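Histidine kinase (Pseudomonas aeruginosa, PDB 7C1I) probably relays phosphoryl groups between a sensor histidine kinase's receiver domain and downstream partners, as a histidine-containing phosphotransfer (HPt) protein of a two-component system. Local coordinates at residues F29-E34 with F101-R105; A56-K60 with C75-E79. All coordinates share one frame. Where two conformers were deposited one is given. Residues are numbered along the deposited sequence.

How the interactions relate
From the N terminus, past the short helix 8-18, the chain enters helix 22-45, which carries segment 29-34, then helix 49-65 with segment 56-60. Interaction 2 closes the short loop: after 14 intervening residues, segment 75-79 on helix 69-83 returns against 56-60. Interaction 1 closes the long one, bringing segment 101-105 on helix 90-112 back to 29-34 across 66 residues. The short closure therefore lies wholly within the long one, and the two do not cross. Together they tie helix 49-65 to helix 69-83, and helix 22-45 to helix 90-112, within the four-helix bundle. Their centres are 14 Å apart, yet they touch, Ser33 OG packing 3.3 Å from Phe59 CE1.

Interaction 1 (F29-E34 with F101-R105); sequences FVLDSE and FAIVR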
ATOM      1  N   PHE A  29       5.505 -16.109  16.437  1.00 16.17           N
ATOM      2  CA  PHE A  29       5.458 -14.623  16.413  1.00 16.67           C
ATOM      3  C   PHE A  29       4.836 -14.211  15.074  1.00 18.90           C
ATOM      4  O   PHE A  29       3.978 -13.312  14.992  1.00 16.04           O
ATOM      5  CB  PHE A  29       6.816 -13.941  16.585  1.00 16.60           C
ATOM      6  CG  PHE A  29       6.679 -12.449  16.416  1.00 14.92           C
ATOM      7  CD1 PHE A  29       6.037 -11.718  17.402  1.00 16.69           C
ATOM      8  CD2 PHE A  29       7.158 -11.815  15.282  1.00 16.97           C
ATOM      9  CE1 PHE A  29       6.030 -10.333  17.376  1.00 20.01           C
ATOM     10  CE2 PHE A  29       6.956 -10.450  15.151  1.00 17.25           C
ATOM     11  CZ  PHE A  29       6.439  -9.734  16.207  1.00 18.58           C
ATOM     12  N   VAL A  30       5.230 -14.893  13.995  1.00 14.37           N
ATOM     13  CA  VAL A  30       4.678 -14.554  12.649  1.00 15.48           C
ATOM     14  C   VAL A  30       3.161 -14.767  12.706  1.00 16.73           C
ATOM     15  O   VAL A  30       2.345 -13.929  12.272  1.00 17.15           O
ATOM     16  CB  VAL A  30       5.383 -15.291  11.494  1.00 15.41           C
ATOM     17  CG1 VAL A  30       4.659 -15.179  10.161  1.00 18.55           C
ATOM     18  CG2 VAL A  30       6.819 -14.793  11.449  1.00 18.24           C
ATOM     19  N   LEU A  31       2.686 -15.955  13.098  1.00 15.58           N
ATOM     20  CA  LEU A  31       1.234 -16.275  13.063  1.00 18.11           C
ATOM     21  C   LEU A  31       0.510 -15.348  14.047  1.00 18.46           C
ATOM     22  O   LEU A  31      -0.573 -14.872  13.650  1.00 19.10           O
ATOM     23  CB  LEU A  31       1.068 -17.752  13.433  1.00 21.30           C
ATOM     24  CG  LEU A  31       1.583 -18.654  12.313  1.00 22.31           C
ATOM     25  CD1 LEU A  31       1.522 -20.110  12.748  1.00 30.47           C
ATOM     26  CD2 LEU A  31       0.907 -18.501  10.959  1.00 25.86           C
ATOM     27  N   ASP A  32       1.030 -15.128  15.259  1.00 16.76           N
ATOM     28  CA  ASP A  32       0.341 -14.286  16.274  1.00 19.59           C
ATOM     29  C   ASP A  32       0.166 -12.903  15.639  1.00 20.99           C
ATOM     30  O   ASP A  32      -0.906 -12.279  15.771  1.00 18.28           O
ATOM     31  CB  ASP A  32       1.134 -14.241  17.582  1.00 21.88           C
ATOM     32  CG  ASP A  32       1.018 -15.510  18.410  1.00 23.36           C
ATOM     33  OD1 ASP A  32       0.239 -16.410  18.038  1.00 26.14           O
ATOM     34  OD2 ASP A  32       1.804 -15.469  19.377  1.00 27.78           O
ATOM     35  N   SER A  33       1.266 -12.352  15.114  1.00 18.32           N
ATOM     36  CA  SER A  33       1.291 -10.966  14.578  1.00 16.31           C
ATOM     37  C   SER A  33       0.293 -10.873  13.418  1.00 20.56           C
ATOM     38  O   SER A  33      -0.348  -9.815  13.280  1.00 15.51           O
ATOM     39  CB  SER A  33       2.705 -10.567  14.244  1.00 16.66           C
ATOM     40  OG  SER A  33       3.584 -10.528  15.360  1.00 16.05           O
ATOM     41  N   GLU A  34       0.278 -11.804  12.460  1.00 16.53           N
ATOM     42  CA  GLU A  34      -0.661 -11.793  11.306  1.00 17.76           C
ATOM     43  C   GLU A  34      -2.071 -11.751  11.907  1.00 16.88           C
ATOM     44  O   GLU A  34      -2.881 -11.036  11.289  1.00 15.78           O
ATOM     45  CB  GLU A  34      -0.361 -12.977  10.384  1.00 18.17           C
ATOM     46  CG  GLU A  34       0.939 -12.704   9.648  1.00 19.68           C
ATOM     47  CD  GLU A  34       1.314 -13.857   8.732  1.00 21.99           C
ATOM     48  OE1 GLU A  34       0.875 -14.992   9.011  1.00 21.57           O
ATOM     49  OE2 GLU A  34       2.189 -13.577   7.885  1.00 19.77           O
ATOM     50  N   PHE A 101       6.347  -4.927  10.133  1.00 13.66           N
ATOM     51  CA  PHE A 101       6.103  -6.378  10.340  1.00 13.72           C
ATOM     52  C   PHE A 101       6.664  -7.147   9.138  1.00 14.07           C
ATOM     53  O   PHE A 101       7.295  -8.210   9.265  1.00 13.64           O
ATOM     54  CB  PHE A 101       4.648  -6.762  10.621  1.00 13.31           C
ATOM     55  CG  PHE A 101       4.525  -8.262  10.713  1.00 12.89           C
ATOM     56  CD1 PHE A 101       5.083  -8.987  11.753  1.00 15.21           C
ATOM     57  CD2 PHE A 101       3.899  -8.981   9.710  1.00 11.64           C
ATOM     58  CE1 PHE A 101       4.980 -10.369  11.732  1.00 14.76           C
ATOM     59  CE2 PHE A 101       3.750 -10.359   9.699  1.00 14.83           C
ATOM     60  CZ  PHE A 101       4.279 -11.051  10.765  1.00 14.20           C
ATOM     61  N   ALA A 102       6.507  -6.645   7.909  1.00 12.75           N
ATOM     62  CA  ALA A 102       6.972  -7.417   6.732  1.00 11.51           C
ATOM     63  C   ALA A 102       8.487  -7.602   6.853  1.00 14.27           C
ATOM     64  O   ALA A 102       8.989  -8.654   6.408  1.00 13.34           O
ATOM     65  CB  ALA A 102       6.634  -6.684   5.456  1.00 14.41           C
ATOM     66  N   ILE A 103       9.190  -6.611   7.404  1.00 11.64           N
ATOM     67  CA  ILE A 103      10.670  -6.724   7.570  1.00 11.99           C
ATOM     68  C   ILE A 103      10.940  -7.809   8.616  1.00 14.85           C
ATOM     69  O   ILE A 103      11.827  -8.657   8.404  1.00 14.60           O
ATOM     70  CB  ILE A 103      11.332  -5.381   7.933  1.00 13.01           C
ATOM     71  CG1 ILE A 103      11.069  -4.327   6.855  1.00 14.49           C
ATOM     72  CG2 ILE A 103      12.795  -5.598   8.291  1.00 16.63           C
ATOM     73  CD1 ILE A 103      11.570  -2.957   7.243  1.00 15.57           C
ATOM     74  N   VAL A 104      10.329  -7.638   9.793  1.00 13.43           N
ATOM     75  CA  VAL A 104      10.587  -8.655  10.857  1.00 14.28           C
ATOM     76  C   VAL A 104      10.251 -10.041  10.299  1.00 14.44           C
ATOM     77  O   VAL A 104      10.995 -11.016  10.537  1.00 15.03           O
ATOM     78  CB  VAL A 104       9.687  -8.337  12.067  1.00 13.84           C
ATOM     79  CG1 VAL A 104       9.846  -9.482  13.059  1.00 16.60           C
ATOM     80  CG2 VAL A 104      10.196  -7.004  12.593  1.00 16.22           C
ATOM     81  N   ARG A 105       9.156 -10.234   9.557  1.00 12.61           N
ATOM     82  CA  ARG A 105       8.686 -11.526   8.993  1.00 13.11           C
ATOM     83  C   ARG A 105       9.843 -12.087   8.157  1.00 14.74           C
ATOM     84  O   ARG A 105      10.140 -13.284   8.339  1.00 15.01           O
ATOM     85  CB  ARG A 105       7.371 -11.331   8.231  1.00 14.43           C
ATOM     86  CG  ARG A 105       6.824 -12.701   7.857  1.00 15.16           C
ATOM     87  CD  ARG A 105       5.552 -12.504   7.054  1.00 14.77           C
ATOM     88  NE  ARG A 105       4.809 -13.727   6.794  1.00 15.61           N
ATOM     89  CZ  ARG A 105       5.131 -14.761   6.025  1.00 16.90           C
ATOM     90  NH1 ARG A 105       6.264 -14.720   5.348  1.00 16.03           N
ATOM     91  NH2 ARG A 105       4.353 -15.828   5.983  1.00 19.41           N
TER
HETATM   92  O   HOH W   1       2.193 -16.848   7.661  1.00 21.73           O
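Apolar packing centres on Phe101, whose ring enters helix 22-45 as a knob into a hole formed by Phe29, Val30, Ser33 and Glu34. Ser33 CB lies 3.4 Å from Phe101 CE1, Glu34 CG is 3.7 Å from Phe101 CE2, and Val30 CG1 is 4.2 Å from Phe101 CZ. The Phe29 ring flanks this knob: its CE2 sits near the plane of the Phe101 ring, at the edge, 3.9 Å from Phe101 CE1, and the same Phe29 CE2 is 3.7 Å from Val104 CG1. Ser33 fits this apolar setting because its hydroxyl turns back on its own helix, Ser33 OG donating to Phe29 O at 2.8 Å.

The two helical segments run antiparallel at 161°, with axes 10.9 Å apart, a separation that accommodates the inserted phenylalanine. They join helices 22-45 and 90-112 of the antiparallel four-helix bundle characteristic of HPt domains. Behind the contact, Phe29 and Ser33 also touch helix 49-65 through Ser63 and Phe59, which places this packing in the bundle core.

Polar contacts line one flank. Arg105 NE donates to Glu34 OE2 at 2.8 Å with an N-H...O angle of 166°, forming a salt bridge at the edge of the guanidinium. A water reinforces it, donating to Glu34 OE1 at 2.6 Å and accepting from Arg105 NH2 at 2.9 Å. Val30 CG1 packs 3.7 Å from Arg105 NE, beside the ion pair, while Arg105 NH1 hydrogen-bonds Gln45 O of a second subunit.

Interaction 2 (A56-K60 with C75-E79); sequences AHSFK and CKELE
Two α-helical segments, with phi between -55° and -65° and psi between -35° and -52°, cross antiparallel at 157° with their axes only 8.0 Å apart. The register is set by Ala56 opposite Cys75, whose CA atoms are 5.0 Å apart.

Cys75 is the most deeply covered residue, losing 86 Å². Its CA-to-CB bond points toward segment 56-60 and, with chi1 near -71° (m), its sulfur reaches Phe59: Cys75 SG is 3.5 Å from Phe59 CG and 4.0 Å from the ring centroid, 37° off the normal, an oblique sulfur-aromatic contact. Cys75 CB also meets Lys60 CB at 3.6 Å. The small Ala56 permits the close approach, its CB lying 3.4 Å from Cys75 O, 3.6 Å from Glu79 N and 3.9 Å from Leu78 CG. Met97 of helix 90-112 touches both Phe59 and Cys75 on the core side.

Glu79 (75 Å² covered) is extended, all three chi angles near 180°. Lys60 (67 Å²) has chi1, chi2 and chi4 t but chi3 p; its CD packs 3.7 Å from Lys76 CB, and Lys60 NZ donates to Glu79 OE2 at 2.8 Å in a salt bridge. Glu79 OE1 lies 3.2 Å from His57 CD2, at the edge of the imidazole.

His57 and Lys60 match the His-x-x-Lys signature of HPt domains, so exposed His57 (chi1 t) is probably the phosphoacceptor. An apolar side, where Cys75 SG meets Phe59 and Ala56 meets Leu78, adjoins the salt bridge of largely covered Lys60 and Glu79, so a paired ammonium and carboxylate lie beside the imidazole, consistent with their influencing the charge around it.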
ATOM      1  N   ALA A  56      -3.658  -3.360  19.989  1.00 13.73           N
ATOM      2  CA  ALA A  56      -2.409  -2.570  19.906  1.00 12.68           C
ATOM      3  C   ALA A  56      -1.514  -2.802  21.128  1.00 15.51           C
ATOM      4  O   ALA A  56      -0.321  -3.134  20.979  1.00 16.28           O
ATOM      5  CB  ALA A  56      -2.555  -1.090  19.656  1.00 15.48           C
ATOM      6  N   HIS A  57      -2.136  -2.794  22.310  1.00 16.83           N
ATOM      7  CA  HIS A  57      -1.371  -3.082  23.554  1.00 18.89           C
ATOM      8  C   HIS A  57      -0.832  -4.516  23.499  1.00 15.90           C
ATOM      9  O   HIS A  57       0.344  -4.645  23.892  1.00 19.81           O
ATOM     10  CB  HIS A  57      -2.300  -2.889  24.761  1.00 16.82           C
ATOM     11  CG  HIS A  57      -1.605  -3.242  26.035  1.00 18.20           C
ATOM     12  ND1 HIS A  57      -1.800  -4.516  26.524  1.00 24.40           N
ATOM     13  CD2 HIS A  57      -0.813  -2.530  26.863  1.00 21.87           C
ATOM     14  CE1 HIS A  57      -1.124  -4.556  27.656  1.00 19.39           C
ATOM     15  NE2 HIS A  57      -0.405  -3.436  27.806  1.00 20.67           N
ATOM     16  N   SER A  58      -1.623  -5.508  23.077  0.58 15.57           N
ATOM     17  CA  SER A  58      -1.062  -6.886  23.072  0.58 16.01           C
ATOM     18  C   SER A  58       0.138  -6.905  22.118  0.58 14.12           C
ATOM     19  O   SER A  58       1.195  -7.486  22.439  0.58 13.06           O
ATOM     20  CB  SER A  58      -2.106  -7.917  22.740  0.58 16.27           C
ATOM     21  OG  SER A  58      -3.164  -7.838  23.684  0.58 27.11           O
ATOM     22  N   PHE A  59      -0.178  -6.409  20.916  1.00 16.72           N
ATOM     23  CA  PHE A  59       0.860  -6.501  19.855  1.00 16.16           C
ATOM     24  C   PHE A  59       2.166  -5.830  20.294  1.00 16.45           C
ATOM     25  O   PHE A  59       3.261  -6.285  19.900  1.00 16.50           O
ATOM     26  CB  PHE A  59       0.377  -5.852  18.556  1.00 15.99           C
ATOM     27  CG  PHE A  59       1.030  -6.227  17.251  1.00 16.34           C
ATOM     28  CD1 PHE A  59       1.990  -7.221  17.152  1.00 16.76           C
ATOM     29  CD2 PHE A  59       0.545  -5.609  16.111  1.00 16.59           C
ATOM     30  CE1 PHE A  59       2.502  -7.500  15.895  1.00 17.11           C
ATOM     31  CE2 PHE A  59       1.062  -5.902  14.859  1.00 16.64           C
ATOM     32  CZ  PHE A  59       2.021  -6.883  14.762  1.00 16.47           C
ATOM     33  N   LYS A  60       2.112  -4.742  21.068  1.00 14.24           N
ATOM     34  CA  LYS A  60       3.267  -3.975  21.603  1.00 13.06           C
ATOM     35  C   LYS A  60       4.063  -4.966  22.461  1.00 13.59           C
ATOM     36  O   LYS A  60       5.284  -5.017  22.218  1.00 15.75           O
ATOM     37  CB  LYS A  60       2.761  -2.768  22.400  1.00 17.66           C
ATOM     38  CG  LYS A  60       3.857  -1.932  23.046  1.00 18.77           C
ATOM     39  CD  LYS A  60       3.353  -0.823  23.947  1.00 21.08           C
ATOM     40  CE  LYS A  60       2.704  -1.406  25.185  1.00 23.59           C
ATOM     41  NZ  LYS A  60       2.214  -0.349  26.102  1.00 22.41           N
ATOM     42  N   CYS A  75       2.911   0.182  17.631  1.00 15.25           N
ATOM     43  CA  CYS A  75       1.779  -0.382  18.415  1.00 14.74           C
ATOM     44  C   CYS A  75       1.500   0.561  19.592  1.00 16.93           C
ATOM     45  O   CYS A  75       0.311   0.771  19.900  1.00 16.76           O
ATOM     46  CB  CYS A  75       2.165  -1.739  18.992  1.00 16.09           C
ATOM     47  SG  CYS A  75       2.303  -3.037  17.735  1.00 18.29           S
ATOM     48  N   LYS A  76       2.543   1.065  20.258  1.00 17.20           N
ATOM     49  CA  LYS A  76       2.345   1.976  21.418  1.00 18.04           C
ATOM     50  C   LYS A  76       1.622   3.260  20.995  1.00 18.49           C
ATOM     51  O   LYS A  76       0.667   3.708  21.662  1.00 19.74           O
ATOM     52  CB  LYS A  76       3.727   2.277  22.007  1.00 21.55           C
ATOM     53  CG  LYS A  76       3.702   3.259  23.171  1.00 21.57           C
ATOM     54  CD  LYS A  76       5.110   3.564  23.639  1.00 24.47           C
ATOM     55  CE  LYS A  76       5.217   4.521  24.808  1.00 38.08           C
ATOM     56  NZ  LYS A  76       5.239   5.928  24.346  1.00 46.63           N
ATOM     57  N   GLU A  77       2.005   3.769  19.820  1.00 18.49           N
ATOM     58  CA  GLU A  77       1.331   5.000  19.325  1.00 15.89           C
ATOM     59  C   GLU A  77      -0.158   4.750  19.068  1.00 18.49           C
ATOM     60  O   GLU A  77      -1.026   5.589  19.384  1.00 19.24           O
ATOM     61  CB  GLU A  77       1.997   5.458  18.026  1.00 15.55           C
ATOM     62  CG  GLU A  77       3.387   6.049  18.181  1.00 19.12           C
ATOM     63  CD  GLU A  77       3.823   6.610  16.839  1.00 25.85           C
ATOM     64  OE1 GLU A  77       4.528   5.895  16.099  1.00 25.51           O
ATOM     65  OE2 GLU A  77       3.557   7.810  16.612  1.00 24.25           O
ATOM     66  N   LEU A  78      -0.485   3.581  18.509  1.00 15.23           N
ATOM     67  CA  LEU A  78      -1.898   3.207  18.240  1.00 15.42           C
ATOM     68  C   LEU A  78      -2.624   3.078  19.583  1.00 18.26           C
ATOM     69  O   LEU A  78      -3.803   3.466  19.701  1.00 18.28           O
ATOM     70  CB  LEU A  78      -1.992   1.973  17.336  1.00 18.58           C
ATOM     71  CG  LEU A  78      -3.430   1.573  17.014  1.00 17.12           C
ATOM     72  CD1 LEU A  78      -4.142   2.741  16.347  1.00 20.79           C
ATOM     73  CD2 LEU A  78      -3.338   0.359  16.102  1.00 18.89           C
ATOM     74  N   GLU A  79      -2.038   2.329  20.523  1.00 17.24           N
ATOM     75  CA  GLU A  79      -2.703   2.083  21.831  1.00 19.14           C
ATOM     76  C   GLU A  79      -3.053   3.430  22.473  1.00 16.88           C
ATOM     77  O   GLU A  79      -4.217   3.620  22.876  1.00 20.37           O
ATOM     78  CB  GLU A  79      -1.682   1.373  22.722  1.00 18.76           C
ATOM     79  CG  GLU A  79      -2.319   1.095  24.072  1.00 21.81           C
ATOM     80  CD  GLU A  79      -1.270   0.655  25.080  1.00 30.11           C
ATOM     81  OE1 GLU A  79      -1.723   0.469  26.226  1.00 32.94           O
ATOM     82  OE2 GLU A  79      -0.078   0.511  24.746  1.00 24.39           O
TER